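Local coordinates for alpha-acetolactate decarboxylase (Bacillus subtilis subsp. subtilis str. 168, PDB 5XNE), which catalyses the decarboxylation of (2S)-2-acetolactate to (R)-acetoin, a step on the route from pyruvate to (R,R)-butane-2,3-diol, at residues 78-89 and 191-202; 4-12 and 164-172. All coordinates share one frame; numbering follows the deposited sequence.

Contact 1. Residues 78-89 and 191-202; sequences FTPDMTHKIDAK and VLEDCTVTISQK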
loop_
_atom_site.group_PDB
_atom_site.type_symbol
_atom_site.label_atom_id
_atom_site.label_comp_id
_atom_site.label_asym_id
_atom_site.label_seq_id
_atom_site.Cartn_x
_atom_site.Cartn_y
_atom_site.Cartn_z
ATOM N N PHE B 78 6.627 -5.809 17.707
ATOM C CA PHE B 78 6.995 -7.179 17.412
ATOM C C PHE B 78 6.386 -8.123 18.436
ATOM O O PHE B 78 6.463 -7.876 19.640
ATOM C CB PHE B 78 8.511 -7.320 17.383
ATOM C CG PHE B 78 8.993 -8.616 16.799
ATOM C CD1 PHE B 78 9.033 -9.777 17.565
ATOM C CD2 PHE B 78 9.431 -8.674 15.482
ATOM C CE1 PHE B 78 9.479 -10.968 17.018
ATOM C CE2 PHE B 78 9.882 -9.854 14.930
ATOM C CZ PHE B 78 9.915 -11.011 15.700
ATOM N N THR B 79 5.775 -9.194 17.940
ATOM C CA THR B 79 5.244 -10.249 18.800
ATOM C C THR B 79 5.805 -11.569 18.306
ATOM O O THR B 79 5.814 -11.833 17.112
ATOM C CB THR B 79 3.707 -10.284 18.789
ATOM O OG1 THR B 79 3.250 -10.624 17.476
ATOM C CG2 THR B 79 3.141 -8.927 19.179
ATOM N N PRO B 80 6.282 -12.418 19.222
ATOM C CA PRO B 80 6.937 -13.655 18.777
ATOM C C PRO B 80 5.950 -14.751 18.341
ATOM O O PRO B 80 5.758 -15.734 19.060
ATOM C CB PRO B 80 7.718 -14.089 20.015
ATOM C CG PRO B 80 6.946 -13.525 21.159
ATOM C CD PRO B 80 6.380 -12.220 20.677
ATOM N N ASP B 81 5.352 -14.600 17.167
ATOM C CA ASP B 81 4.313 -15.532 16.715
ATOM C C ASP B 81 4.859 -16.899 16.327
ATOM O O ASP B 81 4.193 -17.922 16.522
ATOM C CB ASP B 81 3.555 -14.942 15.527
ATOM C CG ASP B 81 2.926 -13.604 15.850
ATOM O OD1 ASP B 81 2.689 -13.323 17.041
ATOM O OD2 ASP B 81 2.655 -12.829 14.912
ATOM N N MET B 82 6.049 -16.911 15.740
ATOM C CA MET B 82 6.680 -18.148 15.282
ATOM C C MET B 82 8.162 -18.136 15.612
ATOM O O MET B 82 8.829 -17.099 15.524
ATOM C CB MET B 82 6.487 -18.341 13.773
ATOM C CG MET B 82 5.038 -18.467 13.322
ATOM S SD MET B 82 4.813 -18.289 11.532
ATOM C CE MET B 82 4.584 -16.516 11.399
ATOM N N THR B 83 8.687 -19.290 16.006
ATOM C CA THR B 83 10.123 -19.417 16.206
ATOM C C THR B 83 10.675 -20.594 15.421
ATOM O O THR B 83 9.968 -21.559 15.133
ATOM C CB THR B 83 10.484 -19.583 17.683
ATOM O OG1 THR B 83 9.992 -20.843 18.151
ATOM C CG2 THR B 83 9.889 -18.454 18.509
ATOM N N HIS B 84 11.947 -20.502 15.070
ATOM C CA HIS B 84 12.597 -21.514 14.259
ATOM C C HIS B 84 14.077 -21.479 14.595
ATOM O O HIS B 84 14.624 -20.416 14.904
ATOM C CB HIS B 84 12.357 -21.251 12.773
ATOM C CG HIS B 84 12.633 -22.427 11.890
ATOM N ND1 HIS B 84 12.049 -23.663 12.090
ATOM C CD2 HIS B 84 13.423 -22.557 10.800
ATOM C CE1 HIS B 84 12.470 -24.499 11.160
ATOM N NE2 HIS B 84 13.306 -23.856 10.365
ATOM N N LYS B 85 14.725 -22.637 14.567
ATOM C CA LYS B 85 16.148 -22.693 14.866
ATOM C C LYS B 85 16.929 -23.080 13.620
ATOM O O LYS B 85 16.531 -23.984 12.884
ATOM C CB LYS B 85 16.420 -23.679 16.005
ATOM C CG LYS B 85 15.834 -23.256 17.345
ATOM C CD LYS B 85 16.516 -22.005 17.886
ATOM C CE LYS B 85 17.094 -22.242 19.279
ATOM N NZ LYS B 85 17.309 -20.974 20.044
ATOM N N ILE B 86 18.023 -22.372 13.364
ATOM C CA ILE B 86 18.921 -22.745 12.287
ATOM C C ILE B 86 20.151 -23.303 12.992
ATOM O O ILE B 86 20.881 -22.574 13.671
ATOM C CB ILE B 86 19.268 -21.563 11.353
ATOM C CG1 ILE B 86 18.156 -21.322 10.322
ATOM C CG2 ILE B 86 20.529 -21.859 10.569
ATOM C CD1 ILE B 86 16.796 -21.055 10.882
ATOM N N ASP B 87 20.337 -24.614 12.869
ATOM C CA ASP B 87 21.309 -25.341 13.680
ATOM C C ASP B 87 22.719 -25.216 13.150
ATOM O O ASP B 87 23.688 -25.202 13.911
ATOM C CB ASP B 87 20.948 -26.823 13.749
ATOM C CG ASP B 87 19.648 -27.084 14.475
ATOM O OD1 ASP B 87 19.324 -26.342 15.431
ATOM O OD2 ASP B 87 18.955 -28.046 14.080
ATOM N N ALA B 88 22.832 -25.146 11.833
ATOM C CA ALA B 88 24.128 -25.194 11.197
ATOM C C ALA B 88 24.226 -24.221 10.041
ATOM O O ALA B 88 23.279 -23.487 9.735
ATOM C CB ALA B 88 24.421 -26.614 10.719
ATOM N N LYS B 89 25.394 -24.231 9.412
ATOM C CA LYS B 89 25.708 -23.397 8.269
ATOM C C LYS B 89 24.572 -23.360 7.252
ATOM O O LYS B 89 24.099 -24.402 6.795
ATOM C CB LYS B 89 26.986 -23.909 7.616
ATOM C CG LYS B 89 27.754 -22.884 6.833
ATOM C CD LYS B 89 29.209 -23.286 6.764
ATOM C CE LYS B 89 29.871 -22.653 5.568
ATOM N NZ LYS B 89 28.937 -22.593 4.419
ATOM N N VAL B 191 25.567 -15.557 5.600
ATOM C CA VAL B 191 25.589 -16.988 5.858
ATOM C C VAL B 191 25.468 -17.187 7.355
ATOM O O VAL B 191 26.252 -16.628 8.121
ATOM C CB VAL B 191 26.872 -17.663 5.341
ATOM C CG1 VAL B 191 26.866 -19.146 5.706
ATOM C CG2 VAL B 191 27.002 -17.473 3.844
ATOM N N LEU B 192 24.465 -17.953 7.769
ATOM C CA LEU B 192 24.226 -18.215 9.178
ATOM C C LEU B 192 25.139 -19.339 9.630
ATOM O O LEU B 192 25.294 -20.333 8.928
ATOM C CB LEU B 192 22.763 -18.592 9.439
ATOM C CG LEU B 192 21.705 -17.819 8.638
ATOM C CD1 LEU B 192 20.300 -18.243 9.007
ATOM C CD2 LEU B 192 21.861 -16.355 8.855
ATOM N N GLU B 193 25.756 -19.171 10.790
ATOM C CA GLU B 193 26.477 -20.274 11.403
ATOM C C GLU B 193 25.475 -21.019 12.272
ATOM O O GLU B 193 25.276 -22.226 12.131
ATOM C CB GLU B 193 27.672 -19.776 12.212
ATOM C CG GLU B 193 28.475 -20.889 12.867
ATOM C CD GLU B 193 29.912 -20.489 13.124
ATOM O OE1 GLU B 193 30.300 -19.373 12.714
ATOM O OE2 GLU B 193 30.656 -21.287 13.735
ATOM N N ASP B 194 24.837 -20.275 13.165
ATOM C CA ASP B 194 23.689 -20.763 13.909
ATOM C C ASP B 194 22.917 -19.564 14.447
ATOM O O ASP B 194 23.513 -18.559 14.843
ATOM C CB ASP B 194 24.120 -21.679 15.053
ATOM C CG ASP B 194 24.971 -20.963 16.079
ATOM O OD1 ASP B 194 24.396 -20.351 17.001
ATOM O OD2 ASP B 194 26.216 -21.014 15.961
ATOM N N CYS B 195 21.594 -19.663 14.463
ATOM C CA CYS B 195 20.786 -18.560 14.965
ATOM C C CYS B 195 19.400 -19.003 15.386
ATOM O O CYS B 195 18.925 -20.074 14.999
ATOM C CB CYS B 195 20.666 -17.458 13.903
ATOM S SG CYS B 195 19.536 -17.821 12.504
ATOM N N THR B 196 18.756 -18.165 16.188
ATOM C CA THR B 196 17.339 -18.300 16.469
ATOM C C THR B 196 16.564 -17.330 15.580
ATOM O O THR B 196 16.957 -16.165 15.419
ATOM C CB THR B 196 17.022 -18.037 17.955
ATOM O OG1 THR B 196 15.605 -18.060 18.168
ATOM C CG2 THR B 196 17.572 -16.700 18.406
ATOM N N VAL B 197 15.489 -17.828 14.978
ATOM C CA VAL B 197 14.603 -16.997 14.173
ATOM C C VAL B 197 13.306 -16.745 14.918
ATOM O O VAL B 197 12.757 -17.640 15.569
ATOM C CB VAL B 197 14.281 -17.642 12.819
ATOM C CG1 VAL B 197 13.483 -16.676 11.944
ATOM C CG2 VAL B 197 15.564 -18.041 12.115
ATOM N N THR B 198 12.816 -15.513 14.835
ATOM C CA THR B 198 11.522 -15.172 15.396
ATOM C C THR B 198 10.780 -14.368 14.334
ATOM O O THR B 198 11.378 -13.501 13.688
ATOM C CB THR B 198 11.652 -14.365 16.698
ATOM O OG1 THR B 198 12.576 -15.023 17.577
ATOM C CG2 THR B 198 10.326 -14.285 17.403
ATOM N N ILE B 199 9.501 -14.678 14.141
ATOM C CA ILE B 199 8.690 -14.060 13.085
ATOM C C ILE B 199 7.373 -13.538 13.660
ATOM O O ILE B 199 6.740 -14.185 14.513
ATOM C CB ILE B 199 8.406 -15.053 11.939
ATOM C CG1 ILE B 199 9.719 -15.550 11.329
ATOM C CG2 ILE B 199 7.548 -14.413 10.855
ATOM C CD1 ILE B 199 9.549 -16.556 10.210
ATOM N N SER B 200 6.969 -12.351 13.202
ATOM C CA SER B 200 5.744 -11.714 13.664
ATOM C C SER B 200 4.857 -11.409 12.456
ATOM O O SER B 200 5.284 -10.741 11.519
ATOM C CB SER B 200 6.073 -10.441 14.447
ATOM O OG SER B 200 4.924 -9.892 15.069
ATOM N N GLN B 201 3.628 -11.920 12.473
ATOM C CA GLN B 201 2.717 -11.789 11.339
ATOM C C GLN B 201 1.809 -10.576 11.524
ATOM O O GLN B 201 1.245 -10.376 12.598
ATOM C CB GLN B 201 1.879 -13.072 11.191
ATOM C CG GLN B 201 0.745 -12.978 10.179
ATOM C CD GLN B 201 -0.057 -14.265 10.112
ATOM O OE1 GLN B 201 0.497 -15.336 9.874
ATOM N NE2 GLN B 201 -1.360 -14.168 10.338
ATOM N N LYS B 202 1.653 -9.769 10.478
ATOM C CA LYS B 202 0.804 -8.578 10.560
ATOM C C LYS B 202 -0.259 -8.554 9.446
ATOM O O LYS B 202 0.049 -8.865 8.286
ATOM C CB LYS B 202 1.666 -7.307 10.499
ATOM C CG LYS B 202 2.643 -7.149 11.678
ATOM C CD LYS B 202 1.897 -7.182 13.005
ATOM C CE LYS B 202 2.822 -7.003 14.194
ATOM N NZ LYS B 202 3.892 -7.985 14.115
HETATM O O HOH W 1 1.614 -10.241 15.323
HETATM O O HOH W 2 0.148 -11.738 15.113
#

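Contact 2. Residues 4-12 and 164-172; sequences IYQVSTMTS and ANGIAVSGY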
loop_
_atom_site.group_PDB
_atom_site.type_symbol
_atom_site.label_atom_id
_atom_site.label_comp_id
_atom_site.label_asym_id
_atom_site.label_seq_id
_atom_site.Cartn_x
_atom_site.Cartn_y
_atom_site.Cartn_z
ATOM N N ILE B 4 1.989 -3.045 10.202
ATOM C CA ILE B 4 3.243 -2.397 9.836
ATOM C C ILE B 4 2.937 -0.908 9.691
ATOM O O ILE B 4 1.999 -0.534 8.977
ATOM C CB ILE B 4 3.816 -2.929 8.514
ATOM C CG1 ILE B 4 3.917 -4.461 8.527
ATOM C CG2 ILE B 4 5.159 -2.264 8.215
ATOM C CD1 ILE B 4 4.892 -5.008 9.562
ATOM N N TYR B 5 3.696 -0.063 10.378
ATOM C CA TYR B 5 3.575 1.381 10.210
ATOM C C TYR B 5 4.642 1.811 9.219
ATOM O O TYR B 5 5.843 1.730 9.503
ATOM C CB TYR B 5 3.741 2.134 11.536
ATOM C CG TYR B 5 3.407 3.602 11.432
ATOM C CD1 TYR B 5 2.085 4.017 11.416
ATOM C CD2 TYR B 5 4.406 4.567 11.353
ATOM C CE1 TYR B 5 1.745 5.353 11.321
ATOM C CE2 TYR B 5 4.075 5.924 11.260
ATOM C CZ TYR B 5 2.742 6.300 11.242
ATOM O OH TYR B 5 2.372 7.626 11.147
ATOM N N GLN B 6 4.196 2.236 8.042
ATOM C CA GLN B 6 5.078 2.522 6.914
ATOM C C GLN B 6 5.191 4.025 6.679
ATOM O O GLN B 6 4.195 4.687 6.363
ATOM C CB GLN B 6 4.561 1.816 5.660
ATOM C CG GLN B 6 5.362 2.072 4.410
ATOM C CD GLN B 6 6.805 1.686 4.567
ATOM O OE1 GLN B 6 7.112 0.565 4.972
ATOM N NE2 GLN B 6 7.711 2.607 4.247
ATOM N N VAL B 7 6.401 4.559 6.845
ATOM C CA VAL B 7 6.651 5.985 6.644
ATOM C C VAL B 7 7.117 6.213 5.202
ATOM O O VAL B 7 8.218 5.807 4.816
ATOM C CB VAL B 7 7.698 6.508 7.653
ATOM C CG1 VAL B 7 8.126 7.933 7.307
ATOM C CG2 VAL B 7 7.135 6.455 9.070
ATOM N N SER B 8 6.228 6.822 4.409
ATOM C CA SER B 8 6.453 7.174 2.998
ATOM C C SER B 8 6.747 5.966 2.098
ATOM O O SER B 8 6.491 4.813 2.486
ATOM C CB SER B 8 7.588 8.205 2.876
ATOM O OG SER B 8 7.549 8.854 1.608
ATOM N N THR B 9 7.249 6.227 0.891
ATOM C CA THR B 9 7.398 5.167 -0.106
ATOM C C THR B 9 8.815 5.018 -0.623
ATOM O O THR B 9 9.594 5.982 -0.678
ATOM C CB THR B 9 6.483 5.388 -1.344
ATOM O OG1 THR B 9 7.034 6.425 -2.178
ATOM C CG2 THR B 9 5.069 5.750 -0.912
ATOM N N MET B 10 9.140 3.802 -1.045
ATOM C CA MET B 10 10.445 3.542 -1.619
ATOM C C MET B 10 10.616 4.311 -2.923
ATOM O O MET B 10 11.708 4.787 -3.225
ATOM C CB MET B 10 10.647 2.037 -1.858
ATOM C CG MET B 10 12.017 1.684 -2.381
ATOM S SD MET B 10 13.293 2.048 -1.157
ATOM C CE MET B 10 14.773 1.715 -2.104
ATOM N N THR B 11 9.537 4.463 -3.678
ATOM C CA THR B 11 9.678 5.191 -4.937
ATOM C C THR B 11 9.977 6.679 -4.720
ATOM O O THR B 11 10.616 7.303 -5.577
ATOM C CB THR B 11 8.451 5.043 -5.811
ATOM O OG1 THR B 11 7.295 5.492 -5.099
ATOM C CG2 THR B 11 8.284 3.570 -6.244
ATOM N N SER B 12 9.552 7.254 -3.593
ATOM C CA SER B 12 9.943 8.639 -3.290
ATOM C C SER B 12 11.433 8.716 -2.985
ATOM O O SER B 12 12.126 9.661 -3.416
ATOM C CB SER B 12 9.106 9.209 -2.130
ATOM O OG SER B 12 9.420 10.585 -1.875
ATOM N N ALA B 164 2.873 -4.738 -2.601
ATOM C CA ALA B 164 3.293 -3.489 -1.959
ATOM C C ALA B 164 4.674 -3.029 -2.434
ATOM O O ALA B 164 5.231 -2.053 -1.894
ATOM C CB ALA B 164 3.268 -3.629 -0.438
ATOM N N ASN B 165 5.221 -3.691 -3.453
ATOM C CA ASN B 165 6.513 -3.259 -3.986
ATOM C C ASN B 165 6.417 -1.830 -4.512
ATOM O O ASN B 165 5.476 -1.494 -5.219
ATOM C CB ASN B 165 6.998 -4.188 -5.095
ATOM C CG ASN B 165 8.508 -4.094 -5.321
ATOM O OD1 ASN B 165 9.297 -3.930 -4.377
ATOM N ND2 ASN B 165 8.915 -4.186 -6.581
ATOM N N GLY B 166 7.391 -0.997 -4.166
ATOM C CA GLY B 166 7.297 0.415 -4.488
ATOM C C GLY B 166 6.828 1.267 -3.320
ATOM O O GLY B 166 7.342 2.372 -3.135
ATOM N N ILE B 167 5.861 0.788 -2.536
ATOM C CA ILE B 167 5.638 1.385 -1.228
ATOM C C ILE B 167 6.784 0.965 -0.315
ATOM O O ILE B 167 7.524 1.809 0.203
ATOM C CB ILE B 167 4.293 0.982 -0.623
ATOM C CG1 ILE B 167 3.161 1.627 -1.429
ATOM C CG2 ILE B 167 4.229 1.412 0.844
ATOM C CD1 ILE B 167 1.783 1.093 -1.067
ATOM N N ALA B 168 6.945 -0.337 -0.138
ATOM C CA ALA B 168 8.110 -0.872 0.557
ATOM C C ALA B 168 8.924 -1.706 -0.429
ATOM O O ALA B 168 8.752 -1.585 -1.647
ATOM C CB ALA B 168 7.682 -1.691 1.759
ATOM N N VAL B 169 9.818 -2.541 0.082
ATOM C CA VAL B 169 10.624 -3.390 -0.773
ATOM C C VAL B 169 10.089 -4.817 -0.734
ATOM O O VAL B 169 10.156 -5.473 0.300
ATOM C CB VAL B 169 12.107 -3.377 -0.346
ATOM C CG1 VAL B 169 12.909 -4.338 -1.215
ATOM C CG2 VAL B 169 12.667 -1.960 -0.426
ATOM N N SER B 170 9.526 -5.274 -1.849
ATOM C CA SER B 170 8.977 -6.624 -1.953
ATOM C C SER B 170 10.010 -7.682 -1.563
ATOM O O SER B 170 11.194 -7.560 -1.900
ATOM C CB SER B 170 8.488 -6.886 -3.387
ATOM O OG SER B 170 8.010 -8.204 -3.522
ATOM N N GLY B 171 9.553 -8.722 -0.875
ATOM C CA GLY B 171 10.444 -9.779 -0.427
ATOM C C GLY B 171 11.120 -9.419 0.885
ATOM O O GLY B 171 10.545 -8.701 1.709
ATOM N N TYR B 172 12.329 -9.938 1.091
ATOM C CA TYR B 172 13.067 -9.664 2.318
ATOM C C TYR B 172 13.782 -8.334 2.249
ATOM O O TYR B 172 14.460 -8.024 1.264
ATOM C CB TYR B 172 14.101 -10.761 2.601
ATOM C CG TYR B 172 13.516 -12.112 2.928
ATOM C CD1 TYR B 172 13.179 -12.447 4.236
ATOM C CD2 TYR B 172 13.319 -13.064 1.932
ATOM C CE1 TYR B 172 12.650 -13.694 4.538
ATOM C CE2 TYR B 172 12.789 -14.309 2.222
ATOM C CZ TYR B 172 12.460 -14.617 3.525
ATOM O OH TYR B 172 11.938 -15.858 3.811
#

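Contact 1. Residues 78-89 and 191-202
Strands 82-86 and 195-202 run antiparallel (159° between their directions), with Met82, His84 and Ile86 forming hydrogen-bonded pairs with Ile199, Val197 and Cys195. The shortest rung joins Val197 N to His84 O (2.7 Å). Ahead of it Asp81 and Met82 both face Ile199, a classic beta bulge that brings the Asp81 carboxylate beside strand 195-202: Gln201 N reaches OD2 of Asp81 on the anti side at 2.8 Å, nearly straight at 164°. OD1 receives the hydroxyl of Thr79, whose OG1 in turn accepts from Ser200 OG at 3.0 Å, and a water links Thr79 OG1, Asp81 OD2 and Gln201 O. Phe78 lays one ring face over Ser200 CB (3.9 Å to the ring centroid), while Thr198 CG2 comes to the ring edge, 3.4 Å from Phe78 CE1. CG trans to the backbone N (chi1 -167°) carries the ring to them. Replacing Phe78 by an alanine would probably strip Ser200 CB of its aromatic face and Thr198 CG2 of the ring edge, opening a gap. Farther along, CD1 of Ile86 presses tightly on Val197 CG2 (3.5 Å), and the CG2 branch of Ile86 touches Leu192 CD1. Helix 92-100 covers the face of Ile86, Val197 and Ile199 through Phe95 and Ile99, its Glu98 hydrogen-bonded to His84 NE2; strand 109-115 also pairs antiparallel with strand 195-208.

Contact 2. Residues 4-12 and 164-172
Two backbone bonds join the start of helix 10-14 to the turn at Gly166 and Ile167. Met10 N donates to Ile167 O at 2.9 Å, coming from above the carbonyl plane, and Thr11 N reaches Gly166 O at 3.1 Å within that carbonyl's plane. Thr9 CA adds a CA-H...O contact to Ile167 O. The helix start is itself capped: Thr9 is the N-cap, and its OG1 accepts from Ser12 N at 3.0 Å. Loop residues Gly166 and Ile167 thus meet the first turn of helix 10-14, just after strand 3-7 ends. Among the side-chain polar groups, Gln6 folds back at chi2 (57°), which lets NE2 donate to Ser8 O (3.1 Å), while OE1 is hydrogen-bonded to Ser74 OG. Apolar contacts fill in around these bonds. Ile167 CG2 lies against Gln6 CG at 3.8 Å, Thr11 CG2 packs on Gly166 CA at 3.7 Å, and Met10 SD approaches Val169 CG2 at 4.1 Å. Met10 is also covered by Ile229 and Thr232 of helix 225-232. Tyr163 of the second subunit packs on Thr9, Thr11 and Ile167, and the side chain of Val169 lies about 7 Å from the bound zinc ion.

How the contacts relate
Contact 1 is partly buried, its centre about 17 Å from that of the chain, whereas every touching residue of contact 2 is buried, its centre about 10 Å from the chain's. The two centres are about 23 Å apart, yet the contacts meet where Lys202 CG packs on Ile4 CD1, because strand 195-208 also runs parallel beside strand 3-7. Regular antiparallel pairing dominates contact 1, with a polar, hydrated cluster at one end; contact 2 instead joins a helix start to a loop through two backbone bonds and small apolar contacts. Both reach strands bearing zinc ligands: contact 2 leads into strand 171-178 with His173 and His175, and strand 184-192, ending in contact 1, carries His186.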